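Local coordinates for protein mandalate racemase/muconate lactonizing enzyme (Unidentified, PDB 4E4U) that is probably an isomerase-like enzyme of the mandelate racemase/muconate lactonizing enzyme family, with its substrate not established, at residues D166-Y171 / F206-Q211; G176-L181 / V213-I218; R219-L224 / K249-P254. All coordinates share one frame; numbering follows the deposited sequence.

How the contacts relate
Strand 162-165 leads into a loop that carries 166-171 and then 176-181 before helix 181-198. Strand 203-206 follows, then 206-211 and helix 214-224. Contact 1 joins the loop after strand 162-165 to the loop after strand 203-206 and so closes the beta-alpha-beta unit that includes helix 181-198. Contact 2 crosses it, because the four segments alternate. It ties the later part of the first loop to the start of helix 214-224. Contact 3 follows in series and joins the end of that helix to the loop before strand 255-257. Contacts 1 and 2 touch through Gln211 and His177, contacts 2 and 3 through Gln178 and Arg219. Phe206 of contact 1 packs on Leu220 and Leu224.

Contact 1 (D166-Y171 / F206-Q211); sequences DPAGPY and FGTHGQ
Asp166 and Gln211 join two neighbouring loops at the C-terminal ends of the parallel barrel strands 162-165 and 203-206. The Asp166 carboxylate is the centre of the contact. Its CG is anti to the backbone N (chi1 -178°), which carries the carboxylate toward His209 and Gln211. Asp166 OD2 takes two bonds. His209 ND1 donates to Asp166 OD2 at 2.6 Å, on the anti side and close to the ring plane. Gln211 NE2 donates to the syn lone pair of Asp166 OD2 at 2.9 Å, with the two side chains meeting tip to tip. Asp166 OD1 accepts from Ala168 N at 2.9 Å, from above the carboxylate plane, and this closes an Asx turn.

Gln211 is held at both ends of its amide. Gln211 NE2 also donates to Gly169 O at 2.9 Å, in the amide plane and almost perfectly straight (179°). Gln211 OE1 accepts from His209 N at 2.8 Å. These bonds fix which way the amide is turned.

Tyr171 lies over one face of the His209 ring as an offset stack. The centroids are 4.6 Å apart and the planes differ by 15°. His209 CB sits over the tyrosine face as a CH-pi contact. Phe82 of a second subunit meets both rings.

At the Phe206 end, Pro167 CD packs obliquely on Phe206 CZ at 3.6 Å. Ala168 CB meets Thr208 CG2 at 3.5 Å. Helix 181-198 borders this apolar side through Cys187.

Loops that follow successive parallel strands in this way are typical of the (beta/alpha)7beta barrel of the enolase superfamily, where this end carries the active site.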
loop_
_atom_site.group_PDB
_atom_site.type_symbol
_atom_site.label_atom_id
_atom_site.label_comp_id
_atom_site.label_asym_id
_atom_site.label_seq_id
_atom_site.Cartn_x
_atom_site.Cartn_y
_atom_site.Cartn_z
ATOM N N ASP A 166 6.171 -6.633 35.801
ATOM C CA ASP A 166 6.410 -5.356 35.121
ATOM C C ASP A 166 7.477 -4.530 35.839
ATOM O O ASP A 166 7.175 -3.803 36.795
ATOM C CB ASP A 166 5.126 -4.526 35.004
ATOM C CG ASP A 166 5.352 -3.222 34.245
ATOM O OD1 ASP A 166 6.487 -2.994 33.780
ATOM O OD2 ASP A 166 4.408 -2.421 34.105
ATOM N N PRO A 167 8.730 -4.626 35.371
ATOM C CA PRO A 167 9.838 -3.885 35.980
ATOM C C PRO A 167 10.098 -2.527 35.314
ATOM O O PRO A 167 11.142 -1.914 35.564
ATOM C CB PRO A 167 11.024 -4.828 35.762
ATOM C CG PRO A 167 10.717 -5.484 34.453
ATOM C CD PRO A 167 9.201 -5.559 34.331
ATOM N N ALA A 168 9.157 -2.054 34.496
ATOM C CA ALA A 168 9.417 -0.902 33.627
ATOM C C ALA A 168 9.053 0.466 34.214
ATOM O O ALA A 168 9.027 1.461 33.492
ATOM C CB ALA A 168 8.750 -1.096 32.282
ATOM N N GLY A 169 8.811 0.527 35.521
ATOM C CA GLY A 169 8.610 1.807 36.180
ATOM C C GLY A 169 7.200 2.345 36.036
ATOM O O GLY A 169 6.328 1.687 35.471
ATOM N N PRO A 170 6.961 3.560 36.540
ATOM C CA PRO A 170 5.601 4.103 36.570
ATOM C C PRO A 170 4.990 4.305 35.189
ATOM O O PRO A 170 5.674 4.649 34.213
ATOM C CB PRO A 170 5.789 5.473 37.229
ATOM C CG PRO A 170 7.033 5.325 38.056
ATOM C CD PRO A 170 7.922 4.446 37.218
ATOM N N TYR A 171 3.686 4.070 35.119
ATOM C CA TYR A 171 2.886 4.500 33.988
ATOM C C TYR A 171 2.101 5.717 34.454
ATOM O O TYR A 171 1.485 5.694 35.518
ATOM C CB TYR A 171 1.958 3.382 33.503
ATOM C CG TYR A 171 1.277 2.579 34.592
ATOM C CD1 TYR A 171 1.913 1.494 35.182
ATOM C CD2 TYR A 171 -0.021 2.869 34.990
ATOM C CE1 TYR A 171 1.288 0.744 36.158
ATOM C CE2 TYR A 171 -0.654 2.124 35.963
ATOM C CZ TYR A 171 0.007 1.059 36.545
ATOM O OH TYR A 171 -0.609 0.304 37.518
ATOM N N PHE A 206 6.114 -10.405 29.784
ATOM C CA PHE A 206 6.620 -9.096 30.156
ATOM C C PHE A 206 5.434 -8.140 30.225
ATOM O O PHE A 206 4.929 -7.685 29.197
ATOM C CB PHE A 206 7.707 -8.615 29.192
ATOM C CG PHE A 206 8.554 -7.528 29.764
ATOM C CD1 PHE A 206 9.645 -7.828 30.570
ATOM C CD2 PHE A 206 8.237 -6.203 29.527
ATOM C CE1 PHE A 206 10.413 -6.821 31.109
ATOM C CE2 PHE A 206 9.001 -5.193 30.063
ATOM C CZ PHE A 206 10.088 -5.498 30.854
ATOM N N GLY A 207 4.974 -7.883 31.446
ATOM C CA GLY A 207 3.658 -7.313 31.669
ATOM C C GLY A 207 3.594 -5.809 31.787
ATOM O O GLY A 207 3.006 -5.276 32.735
ATOM N N THR A 208 4.179 -5.123 30.811
ATOM C CA THR A 208 4.167 -3.666 30.776
ATOM C C THR A 208 2.746 -3.092 30.706
ATOM O O THR A 208 1.777 -3.810 30.400
ATOM C CB THR A 208 5.059 -3.138 29.634
ATOM O OG1 THR A 208 5.277 -4.181 28.672
ATOM C CG2 THR A 208 6.408 -2.734 30.191
ATOM N N HIS A 209 2.645 -1.799 30.999
ATOM C CA HIS A 209 1.375 -1.087 31.171
ATOM C C HIS A 209 1.310 0.163 30.274
ATOM O O HIS A 209 0.777 1.199 30.675
ATOM C CB HIS A 209 1.215 -0.638 32.632
ATOM C CG HIS A 209 0.887 -1.741 33.594
ATOM N ND1 HIS A 209 1.842 -2.550 34.162
ATOM C CD2 HIS A 209 -0.301 -2.128 34.125
ATOM C CE1 HIS A 209 1.264 -3.404 34.987
ATOM N NE2 HIS A 209 -0.035 -3.170 34.982
ATOM N N GLY A 210 1.869 0.088 29.072
ATOM C CA GLY A 210 1.826 1.225 28.168
ATOM C C GLY A 210 2.680 2.403 28.593
ATOM O O GLY A 210 2.341 3.545 28.281
ATOM N N GLN A 211 3.794 2.137 29.272
ATOM C CA GLN A 211 4.670 3.213 29.736
ATOM C C GLN A 211 5.307 3.990 28.591
ATOM O O GLN A 211 5.625 5.164 28.744
ATOM C CB GLN A 211 5.814 2.662 30.598
ATOM C CG GLN A 211 5.450 2.241 32.006
ATOM C CD GLN A 211 5.066 0.783 32.100
ATOM O OE1 GLN A 211 4.610 0.182 31.124
ATOM N NE2 GLN A 211 5.232 0.206 33.285
#

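Contact 2 (G176-L181 / V213-I218)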
loop_
_atom_site.group_PDB
_atom_site.type_symbol
_atom_site.label_atom_id
_atom_site.label_comp_id
_atom_site.label_asym_id
_atom_site.label_seq_id
_atom_site.Cartn_x
_atom_site.Cartn_y
_atom_site.Cartn_z
ATOM N N GLY A 176 2.884 7.931 26.559
ATOM C CA GLY A 176 4.167 7.253 26.629
ATOM C C GLY A 176 5.370 8.148 26.854
ATOM O O GLY A 176 5.361 9.333 26.511
ATOM N N HIS A 177 6.415 7.562 27.429
ATOM C CA HIS A 177 7.676 8.261 27.637
ATOM C C HIS A 177 8.841 7.359 27.213
ATOM O O HIS A 177 8.637 6.241 26.728
ATOM C CB HIS A 177 7.806 8.747 29.084
ATOM C CG HIS A 177 7.655 7.660 30.101
ATOM N ND1 HIS A 177 6.516 7.504 30.857
ATOM C CD2 HIS A 177 8.494 6.663 30.466
ATOM C CE1 HIS A 177 6.666 6.465 31.663
ATOM N NE2 HIS A 177 7.858 5.937 31.442
ATOM N N GLN A 178 10.060 7.852 27.376
ATOM C CA GLN A 178 11.250 7.135 26.923
ATOM C C GLN A 178 12.007 6.610 28.143
ATOM O O GLN A 178 12.579 7.393 28.907
ATOM C CB GLN A 178 12.124 8.075 26.082
ATOM C CG GLN A 178 13.383 7.444 25.490
ATOM C CD GLN A 178 13.165 6.684 24.179
ATOM O OE1 GLN A 178 13.775 5.633 23.965
ATOM N NE2 GLN A 178 12.346 7.233 23.280
ATOM N N LEU A 179 11.999 5.291 28.337
ATOM C CA LEU A 179 12.629 4.699 29.520
ATOM C C LEU A 179 14.113 5.024 29.595
ATOM O O LEU A 179 14.821 4.994 28.590
ATOM C CB LEU A 179 12.480 3.178 29.523
ATOM C CG LEU A 179 11.063 2.622 29.485
ATOM C CD1 LEU A 179 11.111 1.099 29.517
ATOM C CD2 LEU A 179 10.226 3.165 30.634
ATOM N N SER A 180 14.585 5.314 30.803
ATOM C CA SER A 180 16.004 5.567 31.030
ATOM C C SER A 180 16.826 4.294 30.864
ATOM O O SER A 180 16.297 3.184 30.930
ATOM C CB SER A 180 16.220 6.084 32.448
ATOM O OG SER A 180 16.052 5.023 33.374
ATOM N N LEU A 181 18.131 4.457 30.680
ATOM C CA LEU A 181 19.037 3.312 30.622
ATOM C C LEU A 181 18.972 2.462 31.888
ATOM O O LEU A 181 19.018 1.239 31.813
ATOM C CB LEU A 181 20.476 3.770 30.396
ATOM C CG LEU A 181 20.743 4.336 29.004
ATOM C CD1 LEU A 181 22.067 5.078 29.017
ATOM C CD2 LEU A 181 20.744 3.231 27.954
ATOM N N VAL A 213 6.626 5.291 24.598
ATOM C CA VAL A 213 6.443 5.608 23.187
ATOM C C VAL A 213 7.048 4.449 22.373
ATOM O O VAL A 213 7.895 3.704 22.871
ATOM C CB VAL A 213 7.101 6.952 22.802
ATOM C CG1 VAL A 213 6.449 8.097 23.555
ATOM C CG2 VAL A 213 8.617 6.930 23.046
ATOM N N PRO A 214 6.607 4.271 21.118
ATOM C CA PRO A 214 7.096 3.122 20.341
ATOM C C PRO A 214 8.613 3.042 20.205
ATOM O O PRO A 214 9.154 1.941 20.247
ATOM C CB PRO A 214 6.426 3.294 18.965
ATOM C CG PRO A 214 5.744 4.610 18.996
ATOM C CD PRO A 214 5.537 5.001 20.421
ATOM N N SER A 215 9.303 4.167 20.071
ATOM C CA SER A 215 10.751 4.094 19.890
ATOM C C SER A 215 11.438 3.505 21.130
ATOM O O SER A 215 12.452 2.796 21.022
ATOM C CB SER A 215 11.332 5.464 19.530
ATOM O OG SER A 215 11.277 6.345 20.637
ATOM N N SER A 216 10.877 3.785 22.302
ATOM C CA SER A 216 11.393 3.248 23.558
ATOM C C SER A 216 11.043 1.775 23.707
ATOM O O SER A 216 11.882 0.965 24.115
ATOM C CB SER A 216 10.854 4.060 24.735
ATOM O OG SER A 216 11.300 3.551 25.981
ATOM N N ALA A 217 9.805 1.418 23.367
ATOM C CA ALA A 217 9.389 0.017 23.383
ATOM C C ALA A 217 10.272 -0.844 22.487
ATOM O O ALA A 217 10.598 -1.979 22.828
ATOM C CB ALA A 217 7.929 -0.119 22.990
ATOM N N ILE A 218 10.660 -0.310 21.336
ATOM C CA ILE A 218 11.545 -1.038 20.431
ATOM C C ILE A 218 12.944 -1.230 21.032
ATOM O O ILE A 218 13.511 -2.335 20.971
ATOM C CB ILE A 218 11.581 -0.361 19.037
ATOM C CG1 ILE A 218 10.227 -0.569 18.352
ATOM C CG2 ILE A 218 12.726 -0.903 18.177
ATOM C CD1 ILE A 218 10.011 0.332 17.155
HETATM O O HOH W 1 14.023 3.793 26.098
#
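Ser216 has OG anti to its backbone N (chi1 178°), which puts the hydroxyl at Leu179 N. In Gln178, chi1 (-178°) places CG anti to the backbone N, and chi2 (83°) places CD so that the chain bends toward Ser215 and Ser216. The amide comes to lie beside the first turn of helix 214-224. In this (beta/alpha)7beta barrel the contact ties the loop before helix 181-198 to the N-terminal end of the next outer helix.

The backbone takes part on both sides. Val213 is the N-cap residue of the helix. The backbone N-H of Val213 bonds His177 O, N to O 3.1 Å. Ser216 OG accepts from Leu179 N at 3.0 Å. Val213 CG1 packs on Gly176 O at 3.4 Å, where a cis peptide precedes the glycine.

The Gln178 amide is shared. Gln178 NE2 donates to Ser215 OG at 3.0 Å, with the hydroxyl oxygen near the amide plane. The same NE2 also bonds Gln305 of a third subunit, so the contact lies against a subunit interface. Gln178 OE1 rests against Ser216 CB at 3.4 Å and has Arg219 as a further partner.

One water bridges Gln178, Leu179 and Ser216. The water oxygen donates to Gln178 OE1 at 2.8 Å and to Leu179 O at 2.9 Å. Ser216 OG gives its proton to the water oxygen at 2.7 Å, and the same OG still accepts from Leu179 N.

Contact 3 (R219-L224 / K249-P254)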
loop_
_atom_site.group_PDB
_atom_site.type_symbol
_atom_site.label_atom_id
_atom_site.label_comp_id
_atom_site.label_asym_id
_atom_site.label_seq_id
_atom_site.Cartn_x
_atom_site.Cartn_y
_atom_site.Cartn_z
ATOM N N ARG A 219 13.500 -0.179 21.636
ATOM C CA ARG A 219 14.777 -0.301 22.348
ATOM C C ARG A 219 14.701 -1.389 23.419
ATOM O O ARG A 219 15.611 -2.209 23.555
ATOM C CB ARG A 219 15.201 1.032 22.976
ATOM C CG ARG A 219 15.735 2.040 21.971
ATOM C CD ARG A 219 16.087 3.349 22.643
ATOM N NE ARG A 219 17.183 3.222 23.604
ATOM C CZ ARG A 219 17.456 4.120 24.544
ATOM N NH1 ARG A 219 16.709 5.212 24.666
ATOM N NH2 ARG A 219 18.475 3.925 25.369
ATOM N N LEU A 220 13.596 -1.412 24.160
ATOM C CA LEU A 220 13.420 -2.405 25.215
ATOM C C LEU A 220 13.297 -3.808 24.626
ATOM O O LEU A 220 13.935 -4.746 25.097
ATOM C CB LEU A 220 12.198 -2.072 26.072
ATOM C CG LEU A 220 11.856 -3.110 27.149
ATOM C CD1 LEU A 220 13.045 -3.384 28.073
ATOM C CD2 LEU A 220 10.631 -2.657 27.949
ATOM N N ALA A 221 12.488 -3.951 23.580
ATOM C CA ALA A 221 12.298 -5.258 22.958
ATOM C C ALA A 221 13.623 -5.880 22.511
ATOM O O ALA A 221 13.846 -7.075 22.709
ATOM C CB ALA A 221 11.329 -5.164 21.788
ATOM N N LYS A 222 14.515 -5.078 21.931
ATOM C CA LYS A 222 15.791 -5.626 21.462
ATOM C C LYS A 222 16.589 -6.231 22.611
ATOM O O LYS A 222 17.260 -7.238 22.423
ATOM C CB LYS A 222 16.620 -4.583 20.705
ATOM C CG LYS A 222 15.963 -4.006 19.448
ATOM C CD LYS A 222 15.004 -4.959 18.727
ATOM C CE LYS A 222 15.710 -5.892 17.767
ATOM N NZ LYS A 222 14.714 -6.676 16.968
ATOM N N ARG A 223 16.493 -5.630 23.794
ATOM C CA ARG A 223 17.162 -6.144 24.985
ATOM C C ARG A 223 16.531 -7.413 25.531
ATOM O O ARG A 223 17.220 -8.256 26.114
ATOM C CB ARG A 223 17.155 -5.090 26.080
ATOM C CG ARG A 223 18.090 -3.931 25.826
ATOM C CD ARG A 223 17.752 -2.816 26.778
ATOM N NE ARG A 223 18.661 -1.675 26.738
ATOM C CZ ARG A 223 19.559 -1.399 27.678
ATOM N NH1 ARG A 223 19.715 -2.205 28.723
ATOM N NH2 ARG A 223 20.297 -0.306 27.575
ATOM N N LEU A 224 15.221 -7.543 25.355
ATOM C CA LEU A 224 14.490 -8.658 25.942
ATOM C C LEU A 224 14.503 -9.907 25.074
ATOM O O LEU A 224 14.231 -11.006 25.567
ATOM C CB LEU A 224 13.043 -8.258 26.241
ATOM C CG LEU A 224 12.868 -7.089 27.212
ATOM C CD1 LEU A 224 11.393 -6.914 27.529
ATOM C CD2 LEU A 224 13.690 -7.286 28.489
ATOM N N LYS A 249 6.373 -4.791 14.383
ATOM C CA LYS A 249 7.191 -4.928 13.180
ATOM C C LYS A 249 8.678 -5.039 13.491
ATOM O O LYS A 249 9.433 -5.635 12.727
ATOM C CB LYS A 249 6.951 -3.743 12.240
ATOM C CG LYS A 249 5.606 -3.801 11.545
ATOM C CD LYS A 249 5.287 -2.494 10.842
ATOM C CE LYS A 249 3.824 -2.462 10.404
ATOM N NZ LYS A 249 3.394 -1.124 9.922
ATOM N N HIS A 250 9.090 -4.480 14.627
ATOM C CA HIS A 250 10.507 -4.360 14.951
ATOM C C HIS A 250 10.996 -5.327 16.024
ATOM O O HIS A 250 12.126 -5.206 16.489
ATOM C CB HIS A 250 10.832 -2.920 15.364
ATOM C CG HIS A 250 10.989 -1.990 14.204
ATOM N ND1 HIS A 250 12.192 -1.800 13.568
ATOM C CD2 HIS A 250 10.088 -1.215 13.549
ATOM C CE1 HIS A 250 12.037 -0.942 12.574
ATOM N NE2 HIS A 250 10.763 -0.575 12.543
ATOM N N THR A 251 10.154 -6.271 16.420
ATOM C CA THR A 251 10.577 -7.319 17.339
ATOM C C THR A 251 9.961 -8.665 16.997
ATOM O O THR A 251 8.848 -8.755 16.456
ATOM C CB THR A 251 10.297 -6.960 18.822
ATOM O OG1 THR A 251 10.826 -7.991 19.667
ATOM C CG2 THR A 251 8.801 -6.848 19.092
ATOM N N SER A 252 10.705 -9.717 17.326
ATOM C CA SER A 252 10.210 -11.083 17.207
ATOM C C SER A 252 9.394 -11.520 18.420
ATOM O O SER A 252 8.779 -12.584 18.392
ATOM C CB SER A 252 11.377 -12.047 16.998
ATOM O OG SER A 252 12.361 -11.853 18.005
ATOM N N ILE A 253 9.403 -10.726 19.492
ATOM C CA ILE A 253 8.599 -11.076 20.663
ATOM C C ILE A 253 7.134 -10.803 20.336
ATOM O O ILE A 253 6.802 -9.713 19.871
ATOM C CB ILE A 253 8.986 -10.227 21.888
ATOM C CG1 ILE A 253 10.485 -10.341 22.181
ATOM C CG2 ILE A 253 8.138 -10.619 23.100
ATOM C CD1 ILE A 253 10.990 -9.327 23.198
ATOM N N PRO A 254 6.246 -11.785 20.579
ATOM C CA PRO A 254 4.822 -11.524 20.321
ATOM C C PRO A 254 4.310 -10.323 21.109
ATOM O O PRO A 254 4.633 -10.195 22.291
ATOM C CB PRO A 254 4.143 -12.804 20.819
ATOM C CG PRO A 254 5.180 -13.856 20.641
ATOM C CD PRO A 254 6.474 -13.169 21.033
#
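The end of helix 214-224 passes the loop 249-254 most closely where Ala221 CA and Thr251 CA lie 6.2 Å apart. At that point Ala221 CB touches Thr251 CB at 3.6 Å and Thr251 OG1 at the same distance. Ile253 reaches toward the helix beside them. Ile253 CD1 rests on Ala221 O at 3.7 Å and on Leu224 CB at 3.8 Å. Phe232 of strand 231-233 packs on both Ala221 and Ile253.

These segments belong to two successive beta-alpha units of the (beta/alpha)7beta barrel: an outer helix meets the loop that follows the next helix, 241-249, and leads into strand 255-257. The loop contains an ST turn, in which Thr251 OG1 accepts from Ile253 N at 3.1 Å.

Lys222 starts away from the loop. Bends at chi2 (-30°) and chi3 (-85°) lead its chain round to the loop backbone. Lys222 NZ donates to His250 O at 3.0 Å, tilted from the carbonyl plane. Glu225, just past the helix, forms a salt bridge with Lys222 NZ and hydrogen bonds with Thr251 OG1 and Ser252 N. Nearby, Arg219 and Arg223 form salt bridges to Asp228 of a third subunit.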